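Local coordinates for protein similar to hydroxylamine oxidoreductase (Kuenenia stuttgartiensis, PDB 6H5L) that probably works as a redox enzyme related to hydroxylamine oxidoreductase, carrying several c-type hemes within a large reductase complex, at residues 457-460 with 461-464; 470-473 with 474-478; 480-483 with 484-488. One frame throughout, in Å; residues are numbered along the deposited sequence.

Contact 1. Residues 457-460 with 461-464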
loop_
_atom_site.group_PDB
_atom_site.type_symbol
_atom_site.label_atom_id
_atom_site.label_comp_id
_atom_site.label_asym_id
_atom_site.label_seq_id
_atom_site.Cartn_x
_atom_site.Cartn_y
_atom_site.Cartn_z
ATOM N N GLU A 457 -58.414 1.849 -38.089
ATOM C CA GLU A 457 -57.272 2.622 -38.572
ATOM C C GLU A 457 -56.149 2.662 -37.540
ATOM O O GLU A 457 -54.965 2.592 -37.897
ATOM C CB GLU A 457 -57.719 4.036 -38.943
ATOM C CG GLU A 457 -58.400 4.132 -40.296
ATOM C CD GLU A 457 -59.018 5.492 -40.534
ATOM O OE1 GLU A 457 -59.980 5.840 -39.816
ATOM O OE2 GLU A 457 -58.538 6.217 -41.430
ATOM N N ASN A 458 -56.498 2.766 -36.257
ATOM C CA ASN A 458 -55.491 2.750 -35.206
ATOM C C ASN A 458 -55.000 1.347 -34.884
ATOM O O ASN A 458 -53.887 1.200 -34.374
ATOM C CB ASN A 458 -56.042 3.407 -33.943
ATOM C CG ASN A 458 -55.622 4.861 -33.814
ATOM O OD1 ASN A 458 -55.107 5.452 -34.763
ATOM N ND2 ASN A 458 -55.836 5.443 -32.639
ATOM N N MET A 459 -55.799 0.317 -35.165
ATOM C CA MET A 459 -55.277 -1.043 -35.102
ATOM C C MET A 459 -54.123 -1.212 -36.078
ATOM O O MET A 459 -53.051 -1.708 -35.713
ATOM C CB MET A 459 -56.378 -2.058 -35.412
ATOM C CG MET A 459 -57.544 -2.064 -34.450
ATOM S SD MET A 459 -58.867 -3.166 -34.998
ATOM C CE MET A 459 -60.116 -2.836 -33.757
ATOM N N TYR A 460 -54.331 -0.808 -37.334
ATOM C CA TYR A 460 -53.258 -0.872 -38.319
ATOM C C TYR A 460 -52.103 0.044 -37.936
ATOM O O TYR A 460 -50.934 -0.312 -38.119
ATOM C CB TYR A 460 -53.792 -0.512 -39.705
ATOM C CG TYR A 460 -52.709 -0.388 -40.750
ATOM C CD1 TYR A 460 -51.818 -1.427 -40.979
ATOM C CD2 TYR A 460 -52.579 0.766 -41.512
ATOM C CE1 TYR A 460 -50.824 -1.319 -41.932
ATOM C CE2 TYR A 460 -51.590 0.882 -42.469
ATOM C CZ TYR A 460 -50.714 -0.164 -42.674
ATOM O OH TYR A 460 -49.726 -0.054 -43.626
ATOM N N ASN A 461 -52.414 1.229 -37.404
ATOM C CA ASN A 461 -51.365 2.144 -36.964
ATOM C C ASN A 461 -50.463 1.488 -35.925
ATOM O O ASN A 461 -49.235 1.601 -35.992
ATOM C CB ASN A 461 -51.984 3.426 -36.408
ATOM C CG ASN A 461 -52.428 4.380 -37.498
ATOM O OD1 ASN A 461 -51.958 4.305 -38.633
ATOM N ND2 ASN A 461 -53.331 5.291 -37.155
ATOM N N ARG A 462 -51.058 0.792 -34.954
ATOM C CA ARG A 462 -50.250 0.078 -33.972
ATOM C C ARG A 462 -49.476 -1.069 -34.607
ATOM O O ARG A 462 -48.420 -1.460 -34.097
ATOM C CB ARG A 462 -51.130 -0.433 -32.834
ATOM C CG ARG A 462 -51.569 0.647 -31.852
ATOM C CD ARG A 462 -52.343 0.061 -30.682
ATOM N NE ARG A 462 -53.620 -0.503 -31.103
ATOM C CZ ARG A 462 -54.741 0.200 -31.221
ATOM N NH1 ARG A 462 -54.742 1.498 -30.950
ATOM N NH2 ARG A 462 -55.862 -0.394 -31.609
ATOM N N LEU A 463 -49.979 -1.619 -35.714
ATOM C CA LEU A 463 -49.268 -2.701 -36.387
ATOM C C LEU A 463 -47.964 -2.203 -37.000
ATOM O O LEU A 463 -46.900 -2.795 -36.783
ATOM C CB LEU A 463 -50.166 -3.336 -37.452
ATOM C CG LEU A 463 -49.760 -4.679 -38.071
ATOM C CD1 LEU A 463 -50.982 -5.402 -38.610
ATOM C CD2 LEU A 463 -48.730 -4.509 -39.179
ATOM N N TRP A 464 -48.021 -1.113 -37.768
ATOM C CA TRP A 464 -46.852 -0.670 -38.516
ATOM C C TRP A 464 -46.010 0.368 -37.784
ATOM O O TRP A 464 -44.839 0.545 -38.136
ATOM C CB TRP A 464 -47.271 -0.117 -39.887
ATOM C CG TRP A 464 -47.994 1.199 -39.852
ATOM C CD1 TRP A 464 -49.345 1.393 -39.825
ATOM C CD2 TRP A 464 -47.405 2.504 -39.868
ATOM N NE1 TRP A 464 -49.632 2.736 -39.807
ATOM C CE2 TRP A 464 -48.457 3.440 -39.834
ATOM C CE3 TRP A 464 -46.087 2.973 -39.901
ATOM C CZ2 TRP A 464 -48.234 4.814 -39.828
ATOM C CZ3 TRP A 464 -45.868 4.338 -39.898
ATOM C CH2 TRP A 464 -46.935 5.242 -39.865
HETATM O O HOH W 1 -56.896 3.726 -30.842
#
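The ring of Tyr460 has the CD1 corner of Trp464 above the middle of one face, while the guanidinium of Arg462 has the carbonyl oxygen of Asn458 over one face and a water at its edge, in plane. Between the aromatic pair, CE2 of Tyr460 comes within 3.5 Å of CD1 of Trp464; the planes stand 46° apart, an oblique meeting. Tyr460 swings its CG opposite the backbone N (chi1 173°), and Trp464 wedges its CG between its own N and carbonyl carbon (chi1 71°), which tips the indole back over the preceding turn. NE1 of Trp464 then donates a hydrogen bond to OD1 of Asn461 at 3.0 Å, on a lone pair in the carbonyl plane. The other end of that amide is used too: ND2 of Asn461 donates to OD1 of Asn458, also at 3.0 Å. An asparagine suits Asn461 because one short flat group offers an acceptor and a donor, and the two bonds together fix its rotation. All this decorates regular alpha-helix within 455-476, where the N of Asn461 bonds O of Glu457 at 2.9 Å and the N of Arg462 bonds O of Asn458. Arg462 bends at its third torsion, folding its head over that carbonyl. Its NH1 donates to the water at 3.1 Å, and ND2 of Asn458 donates to the same water at 2.7 Å. NH2 of Arg462 rests 3.7 Å from CG of Met459, whose flexible thioether chain packs against helix 480-513. NE of Arg462 forms a salt bridge with Glu494 of that helix, a charge likely to offset the nearness of Arg497 of the second subunit. The hydroxyl of Tyr460 is hydrogen-bonded to Gln381 on helix 356-389.

Contact 2. Residues 470-473 with 474-478. With HEC (heme c), chain I.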
loop_
_atom_site.group_PDB
_atom_site.type_symbol
_atom_site.label_atom_id
_atom_site.label_comp_id
_atom_site.label_asym_id
_atom_site.label_seq_id
_atom_site.Cartn_x
_atom_site.Cartn_y
_atom_site.Cartn_z
ATOM N N GLN A 470 -40.970 -2.442 -33.061
ATOM C CA GLN A 470 -40.365 -3.128 -31.922
ATOM C C GLN A 470 -39.685 -4.420 -32.354
ATOM O O GLN A 470 -38.562 -4.708 -31.925
ATOM C CB GLN A 470 -41.419 -3.397 -30.849
ATOM C CG GLN A 470 -41.871 -2.143 -30.121
ATOM C CD GLN A 470 -42.999 -2.394 -29.142
ATOM O OE1 GLN A 470 -42.840 -3.128 -28.167
ATOM N NE2 GLN A 470 -44.148 -1.780 -29.396
ATOM N N GLY A 471 -40.346 -5.211 -33.199
ATOM C CA GLY A 471 -39.689 -6.377 -33.764
ATOM C C GLY A 471 -38.497 -6.012 -34.624
ATOM O O GLY A 471 -37.514 -6.754 -34.679
ATOM N N TYR A 472 -38.570 -4.869 -35.310
ATOM C CA TYR A 472 -37.436 -4.385 -36.090
ATOM C C TYR A 472 -36.235 -4.104 -35.194
ATOM O O TYR A 472 -35.130 -4.600 -35.443
ATOM C CB TYR A 472 -37.848 -3.132 -36.868
ATOM C CG TYR A 472 -36.711 -2.250 -37.344
ATOM C CD1 TYR A 472 -35.624 -2.778 -38.031
ATOM C CD2 TYR A 472 -36.747 -0.879 -37.132
ATOM C CE1 TYR A 472 -34.597 -1.966 -38.471
ATOM C CE2 TYR A 472 -35.729 -0.061 -37.573
ATOM C CZ TYR A 472 -34.656 -0.608 -38.239
ATOM O OH TYR A 472 -33.642 0.214 -38.674
ATOM N N LYS A 473 -36.435 -3.307 -34.143
ATOM C CA LYS A 473 -35.330 -2.972 -33.253
ATOM C C LYS A 473 -34.847 -4.188 -32.472
ATOM O O LYS A 473 -33.646 -4.305 -32.197
ATOM C CB LYS A 473 -35.746 -1.851 -32.303
ATOM C CG LYS A 473 -35.973 -0.519 -33.000
ATOM C CD LYS A 473 -34.770 -0.140 -33.849
ATOM C CE LYS A 473 -34.943 1.234 -34.470
ATOM N NZ LYS A 473 -35.034 2.302 -33.440
ATOM N N GLY A 474 -35.753 -5.097 -32.109
ATOM C CA GLY A 474 -35.330 -6.323 -31.452
ATOM C C GLY A 474 -34.493 -7.208 -32.355
ATOM O O GLY A 474 -33.514 -7.815 -31.911
ATOM N N THR A 475 -34.864 -7.292 -33.637
ATOM C CA THR A 475 -34.086 -8.083 -34.584
ATOM C C THR A 475 -32.740 -7.430 -34.875
ATOM O O THR A 475 -31.714 -8.117 -34.955
ATOM C CB THR A 475 -34.876 -8.281 -35.881
ATOM O OG1 THR A 475 -36.124 -8.920 -35.588
ATOM C CG2 THR A 475 -34.091 -9.139 -36.865
ATOM N N ALA A 476 -32.720 -6.103 -35.020
ATOM C CA ALA A 476 -31.479 -5.419 -35.364
ATOM C C ALA A 476 -30.505 -5.379 -34.193
ATOM O O ALA A 476 -29.287 -5.377 -34.404
ATOM C CB ALA A 476 -31.777 -4.002 -35.854
ATOM N N HIS A 477 -31.010 -5.346 -32.961
ATOM C CA HIS A 477 -30.170 -5.261 -31.775
ATOM C C HIS A 477 -29.982 -6.606 -31.080
ATOM O O HIS A 477 -29.490 -6.641 -29.948
ATOM C CB HIS A 477 -30.744 -4.235 -30.797
ATOM C CG HIS A 477 -30.600 -2.818 -31.259
ATOM N ND1 HIS A 477 -31.500 -1.830 -30.922
ATOM C CD2 HIS A 477 -29.658 -2.222 -32.027
ATOM C CE1 HIS A 477 -31.120 -0.686 -31.465
ATOM N NE2 HIS A 477 -30.003 -0.897 -32.141
ATOM N N ALA A 478 -30.372 -7.705 -31.731
ATOM C CA ALA A 478 -30.110 -9.062 -31.247
ATOM C C ALA A 478 -30.785 -9.328 -29.901
ATOM O O ALA A 478 -30.173 -9.839 -28.961
ATOM C CB ALA A 478 -28.604 -9.339 -31.171
HETATM FE FE HEC I . -28.684 0.329 -33.014
HETATM C CHA HEC I . -30.579 0.306 -35.805
HETATM C CHB HEC I . -30.485 2.997 -31.767
HETATM C CHC HEC I . -26.965 0.155 -30.044
HETATM C CHD HEC I . -26.414 -1.873 -34.413
HETATM N NA HEC I . -30.306 1.389 -33.616
HETATM C C1A HEC I . -30.804 1.322 -34.902
HETATM C C2A HEC I . -31.602 2.510 -35.121
HETATM C C3A HEC I . -31.576 3.251 -34.014
HETATM C C4A HEC I . -30.760 2.562 -33.041
HETATM C CMA HEC I . -32.288 4.603 -33.796
HETATM C CAA HEC I . -32.347 2.857 -36.418
HETATM C CBA HEC I . -31.400 3.610 -37.341
HETATM C CGA HEC I . -30.780 2.634 -38.304
HETATM O O1A HEC I . -29.539 2.442 -38.242
HETATM O O2A HEC I . -31.526 2.041 -39.123
HETATM N NB HEC I . -28.684 1.418 -31.251
HETATM C C1B HEC I . -29.587 2.405 -30.912
HETATM C C2B HEC I . -29.436 2.693 -29.503
HETATM C C3B HEC I . -28.461 1.918 -29.025
HETATM C C4B HEC I . -27.970 1.094 -30.115
HETATM C CMB HEC I . -30.234 3.756 -28.721
HETATM C CAB HEC I . -27.946 1.891 -27.570
HETATM C CBB HEC I . -29.030 1.389 -26.587
HETATM N NC HEC I . -26.973 -0.631 -32.371
HETATM C C1C HEC I . -26.494 -0.628 -31.075
HETATM C C2C HEC I . -25.538 -1.712 -30.945
HETATM C C3C HEC I . -25.271 -2.153 -32.179
HETATM C C4C HEC I . -26.241 -1.563 -33.082
HETATM C CMC HEC I . -24.616 -1.908 -29.722
HETATM C CAC HEC I . -24.235 -3.238 -32.559
HETATM C CBC HEC I . -24.674 -4.616 -32.021
HETATM N ND HEC I . -28.507 -0.630 -34.842
HETATM C C1D HEC I . -27.508 -1.538 -35.186
HETATM C C2D HEC I . -27.804 -2.073 -36.496
HETATM C C3D HEC I . -29.109 -1.393 -36.930
HETATM C C4D HEC I . -29.467 -0.511 -35.842
HETATM C CMD HEC I . -26.986 -3.113 -37.293
HETATM C CAD HEC I . -29.866 -1.596 -38.258
HETATM C CBD HEC I . -29.165 -0.757 -39.323
HETATM C CGD HEC I . -29.896 -0.860 -40.634
HETATM O O1D HEC I . -29.705 -1.877 -41.350
HETATM O O2D HEC I . -30.663 0.080 -40.964
#
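From Gln470 to His477 the backbone runs through the last two turns of helix 455-476, with the N of Gly474 bonded to O of Gln470 at 2.8 Å, the N of Ala476 to O of Tyr472, and the N of His477 to O of Lys473 just as His477 leaves helical geometry. Thr475 adds a side-chain bond: its OG1 donates to O of Gly471 at 2.7 Å, while its own N reaches the same oxygen from the opposite face of the peptide plane. A chi1 of -58° sets the hydroxyl beside the backbone N, where it can turn back to that carbonyl; OG1 is also hydrogen-bonded to Ser483 of helix 480-513. His477 is an axial ligand of heme c, its NE2 2.0 Å from the iron, with His284 as the second protein ligand. The imidazole plane runs along one pyrrole diagonal, CE1 lying near the heme atom NA and CD2 near NC. ND1 bonds Ser243, which would hold the ring's rotation and probably polarise it. Lys473 bends at its second and fourth torsions and lays its chain on the porphyrin rim, CE 3.6 Å from the heme atom C2A. Its ammonium pairs with Asp240 and also bonds a propionate of another heme. The small Ala476 lets the helix approach closely, its CB 3.9 Å from the heme atom C3D, and CE1 of Tyr472 lies 4.4 Å from that CB. The helix end thus places an axial histidine on a bis-histidine heme c, as expected of a multi-heme cytochrome. Thr475 packs on Leu366 and Phe369 of helix 356-389, and Tyr472 on Met370 of the same helix. Bare Gly474 leaves room for Val482 of helix 480-513, whereas Lys473 and His477 face helix 240-245.

Contact 3. Residues 480-483 with 484-488. With HEC (heme c), chain F.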
loop_
_atom_site.group_PDB
_atom_site.type_symbol
_atom_site.label_atom_id
_atom_site.label_comp_id
_atom_site.label_asym_id
_atom_site.label_seq_id
_atom_site.Cartn_x
_atom_site.Cartn_y
_atom_site.Cartn_z
ATOM N N GLN A 480 -34.028 -11.437 -28.893
ATOM C CA GLN A 480 -35.001 -12.348 -29.490
ATOM C C GLN A 480 -36.406 -12.133 -28.942
ATOM O O GLN A 480 -37.386 -12.318 -29.674
ATOM C CB GLN A 480 -34.567 -13.799 -29.277
ATOM C CG GLN A 480 -34.162 -14.144 -27.851
ATOM C CD GLN A 480 -32.662 -14.070 -27.636
ATOM O OE1 GLN A 480 -32.036 -13.042 -27.892
ATOM N NE2 GLN A 480 -32.076 -15.167 -27.170
ATOM N N ASP A 481 -36.534 -11.746 -27.672
ATOM C CA ASP A 481 -37.864 -11.557 -27.100
ATOM C C ASP A 481 -38.541 -10.321 -27.680
ATOM O O ASP A 481 -39.729 -10.355 -28.022
ATOM C CB ASP A 481 -37.777 -11.459 -25.577
ATOM C CG ASP A 481 -39.142 -11.474 -24.917
ATOM O OD1 ASP A 481 -39.840 -12.507 -25.002
ATOM O OD2 ASP A 481 -39.518 -10.450 -24.310
ATOM N N VAL A 482 -37.801 -9.216 -27.792
ATOM C CA VAL A 482 -38.350 -8.008 -28.405
ATOM C C VAL A 482 -38.695 -8.265 -29.866
ATOM O O VAL A 482 -39.685 -7.736 -30.389
ATOM C CB VAL A 482 -37.363 -6.836 -28.251
ATOM C CG1 VAL A 482 -37.938 -5.570 -28.867
ATOM C CG2 VAL A 482 -37.026 -6.616 -26.786
ATOM N N SER A 483 -37.892 -9.087 -30.545
ATOM C CA SER A 483 -38.129 -9.367 -31.957
ATOM C C SER A 483 -39.463 -10.077 -32.165
ATOM O O SER A 483 -40.272 -9.669 -33.007
ATOM C CB SER A 483 -36.977 -10.199 -32.522
ATOM O OG SER A 483 -37.161 -10.456 -33.903
ATOM N N TRP A 484 -39.718 -11.137 -31.395
ATOM C CA TRP A 484 -40.929 -11.923 -31.591
ATOM C C TRP A 484 -42.102 -11.434 -30.745
ATOM O O TRP A 484 -43.174 -11.140 -31.283
ATOM C CB TRP A 484 -40.662 -13.401 -31.289
ATOM C CG TRP A 484 -41.923 -14.200 -31.276
ATOM C CD1 TRP A 484 -42.639 -14.585 -30.180
ATOM C CD2 TRP A 484 -42.642 -14.681 -32.416
ATOM N NE1 TRP A 484 -43.753 -15.290 -30.568
ATOM C CE2 TRP A 484 -43.776 -15.363 -31.936
ATOM C CE3 TRP A 484 -42.432 -14.610 -33.796
ATOM C CZ2 TRP A 484 -44.699 -15.966 -32.788
ATOM C CZ3 TRP A 484 -43.347 -15.213 -34.640
ATOM C CH2 TRP A 484 -44.467 -15.882 -34.132
ATOM N N TRP A 485 -41.922 -11.351 -29.426
ATOM C CA TRP A 485 -43.054 -11.121 -28.533
ATOM C C TRP A 485 -43.456 -9.656 -28.422
ATOM O O TRP A 485 -44.609 -9.374 -28.080
ATOM C CB TRP A 485 -42.755 -11.685 -27.142
ATOM C CG TRP A 485 -42.983 -13.164 -27.061
ATOM C CD1 TRP A 485 -42.060 -14.124 -26.761
ATOM C CD2 TRP A 485 -44.214 -13.852 -27.308
ATOM N NE1 TRP A 485 -42.644 -15.368 -26.794
ATOM C CE2 TRP A 485 -43.966 -15.228 -27.130
ATOM C CE3 TRP A 485 -45.503 -13.440 -27.657
ATOM C CZ2 TRP A 485 -44.960 -16.191 -27.289
ATOM C CZ3 TRP A 485 -46.487 -14.397 -27.816
ATOM C CH2 TRP A 485 -46.211 -15.757 -27.632
ATOM N N TRP A 486 -42.545 -8.724 -28.683
ATOM C CA TRP A 486 -42.926 -7.326 -28.827
ATOM C C TRP A 486 -43.183 -6.955 -30.280
ATOM O O TRP A 486 -43.728 -5.878 -30.547
ATOM C CB TRP A 486 -41.843 -6.394 -28.260
ATOM C CG TRP A 486 -41.404 -6.664 -26.837
ATOM C CD1 TRP A 486 -41.599 -7.804 -26.108
ATOM C CD2 TRP A 486 -40.686 -5.764 -25.981
ATOM N NE1 TRP A 486 -41.047 -7.669 -24.858
ATOM C CE2 TRP A 486 -40.482 -6.425 -24.754
ATOM C CE3 TRP A 486 -40.198 -4.462 -26.135
ATOM C CZ2 TRP A 486 -39.810 -5.830 -23.687
ATOM C CZ3 TRP A 486 -39.532 -3.873 -25.074
ATOM C CH2 TRP A 486 -39.344 -4.557 -23.866
ATOM N N GLY A 487 -42.805 -7.826 -31.213
ATOM C CA GLY A 487 -42.844 -7.553 -32.635
ATOM C C GLY A 487 -43.844 -8.373 -33.422
ATOM O O GLY A 487 -45.016 -8.004 -33.547
ATOM N N GLN A 488 -43.352 -9.472 -33.999
ATOM C CA GLN A 488 -44.152 -10.291 -34.908
ATOM C C GLN A 488 -45.468 -10.730 -34.272
ATOM O O GLN A 488 -46.538 -10.562 -34.867
ATOM C CB GLN A 488 -43.340 -11.509 -35.350
ATOM C CG GLN A 488 -43.982 -12.322 -36.462
ATOM C CD GLN A 488 -43.837 -11.671 -37.823
ATOM O OE1 GLN A 488 -43.233 -10.608 -37.954
ATOM N NE2 GLN A 488 -44.390 -12.312 -38.848
HETATM FE FE HEC F . -40.810 -20.755 -26.995
HETATM C CHA HEC F . -42.138 -22.367 -24.326
HETATM C CHB HEC F . -42.468 -22.656 -29.163
HETATM C CHC HEC F . -40.349 -18.328 -29.491
HETATM C CHD HEC F . -38.561 -19.114 -25.067
HETATM N NA HEC F . -42.063 -22.256 -26.775
HETATM C C1A HEC F . -42.531 -22.779 -25.586
HETATM C C2A HEC F . -43.498 -23.813 -25.921
HETATM C C3A HEC F . -43.581 -23.889 -27.253
HETATM C C4A HEC F . -42.678 -22.910 -27.824
HETATM C CMA HEC F . -44.484 -24.854 -28.051
HETATM C CAA HEC F . -44.299 -24.693 -24.934
HETATM C CBA HEC F . -43.353 -25.510 -24.063
HETATM C CGA HEC F . -43.066 -26.825 -24.735
HETATM O O1A HEC F . -41.863 -27.146 -24.891
HETATM O O2A HEC F . -44.027 -27.540 -25.122
HETATM N NB HEC F . -41.257 -20.549 -29.011
HETATM C C1B HEC F . -42.093 -21.427 -29.658
HETATM C C2B HEC F . -42.507 -20.832 -30.913
HETATM C C3B HEC F . -41.913 -19.615 -31.009
HETATM C C4B HEC F . -41.120 -19.430 -29.805
HETATM C CMB HEC F . -43.459 -21.581 -31.876
HETATM C CAB HEC F . -41.958 -18.510 -32.105
HETATM C CBB HEC F . -42.394 -18.942 -33.526
HETATM N NC HEC F . -39.632 -19.047 -27.264
HETATM C C1C HEC F . -39.650 -18.152 -28.316
HETATM C C2C HEC F . -38.907 -16.966 -27.920
HETATM C C3C HEC F . -38.322 -17.232 -26.739
HETATM C C4C HEC F . -38.823 -18.514 -26.279
HETATM C CMC HEC F . -38.571 -15.793 -28.871
HETATM C CAC HEC F . -37.365 -16.320 -25.929
HETATM C CBC HEC F . -38.051 -14.996 -25.533
HETATM N ND HEC F . -40.418 -20.737 -24.985
HETATM C C1D HEC F . -39.402 -19.985 -24.405
HETATM C C2D HEC F . -39.372 -20.264 -22.987
HETATM C C3D HEC F . -40.495 -21.291 -22.749
HETATM C C4D HEC F . -41.087 -21.517 -24.048
HETATM C CMD HEC F . -38.397 -19.650 -21.958
HETATM C CAD HEC F . -40.932 -21.952 -21.421
HETATM C CBD HEC F . -41.192 -20.901 -20.345
HETATM C CGD HEC F . -41.603 -21.596 -19.077
HETATM O O1D HEC F . -41.876 -22.820 -19.141
HETATM O O2D HEC F . -41.664 -20.930 -18.011
HETATM O O HOH W 2 -42.257 -19.349 -26.379
#
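Val482 and Trp486 make the close-packed part of this contact: CG2 of Val482 sits 3.8 Å from the centroid of the six-membered ring, almost on its normal, a CH-pi contact over the face. CG1 adds to it at 3.7 Å from CE3 of Trp486. A branched residue suits the place, since both methyls bear on the flat indole. The looser side is the pyrrole end of this partly exposed tryptophan, where NE1 gives only a weak bond, 3.2 Å long and bent to 120°, to OD2 of Asp481. The other carboxylate oxygen, OD1, lies at the edge of Trp485, 3.3 Å from CD1; Asp481 is turned there with CG anti to its N (chi1 -171°). Putting an alanine in place of Trp486 would probably strip the indole from over CG2 of Val482, leaving a gap there, and take from OD2 of Asp481 its weak donor. The helix widens here into a pi-type turn: the N of Gln488 bonds O of Ser483 at 3.2 Å. A beta carbon on Gly487 would run into that same oxygen, so glycine fits the bulge. Trp484 offers one ring face to a heme c, its CE2 3.6 Å from CAB; a water and one further atom bind the iron. That heme is also held by Lys473 of the third subunit, on which Trp485 meets Trp466. These first turns of helix 480-513 lie against helix 455-476, where Ser483 bonds Thr475, and reach helix 356-389, where Gln488 bonds Gln372.

In the fold
Following the chain, contact 1 lies near the start of helix 455-476, contact 2 at its end, and contact 3 in the opening turns of helix 480-513. Each closes only a helical turn; they come in series, neither nested nor crossing. After contact 2 the chain turns sharply and doubles back as a helical hairpin, so contacts 2 and 3 touch, their centres about 8 Å apart. Contact 1 touches neither, its centre about 19 Å from that of contact 2 and 17 Å from that of contact 3. Helix 356-389 meets all three. Contacts 2 and 3 also border the third subunit, whereas contact 1 approaches the second.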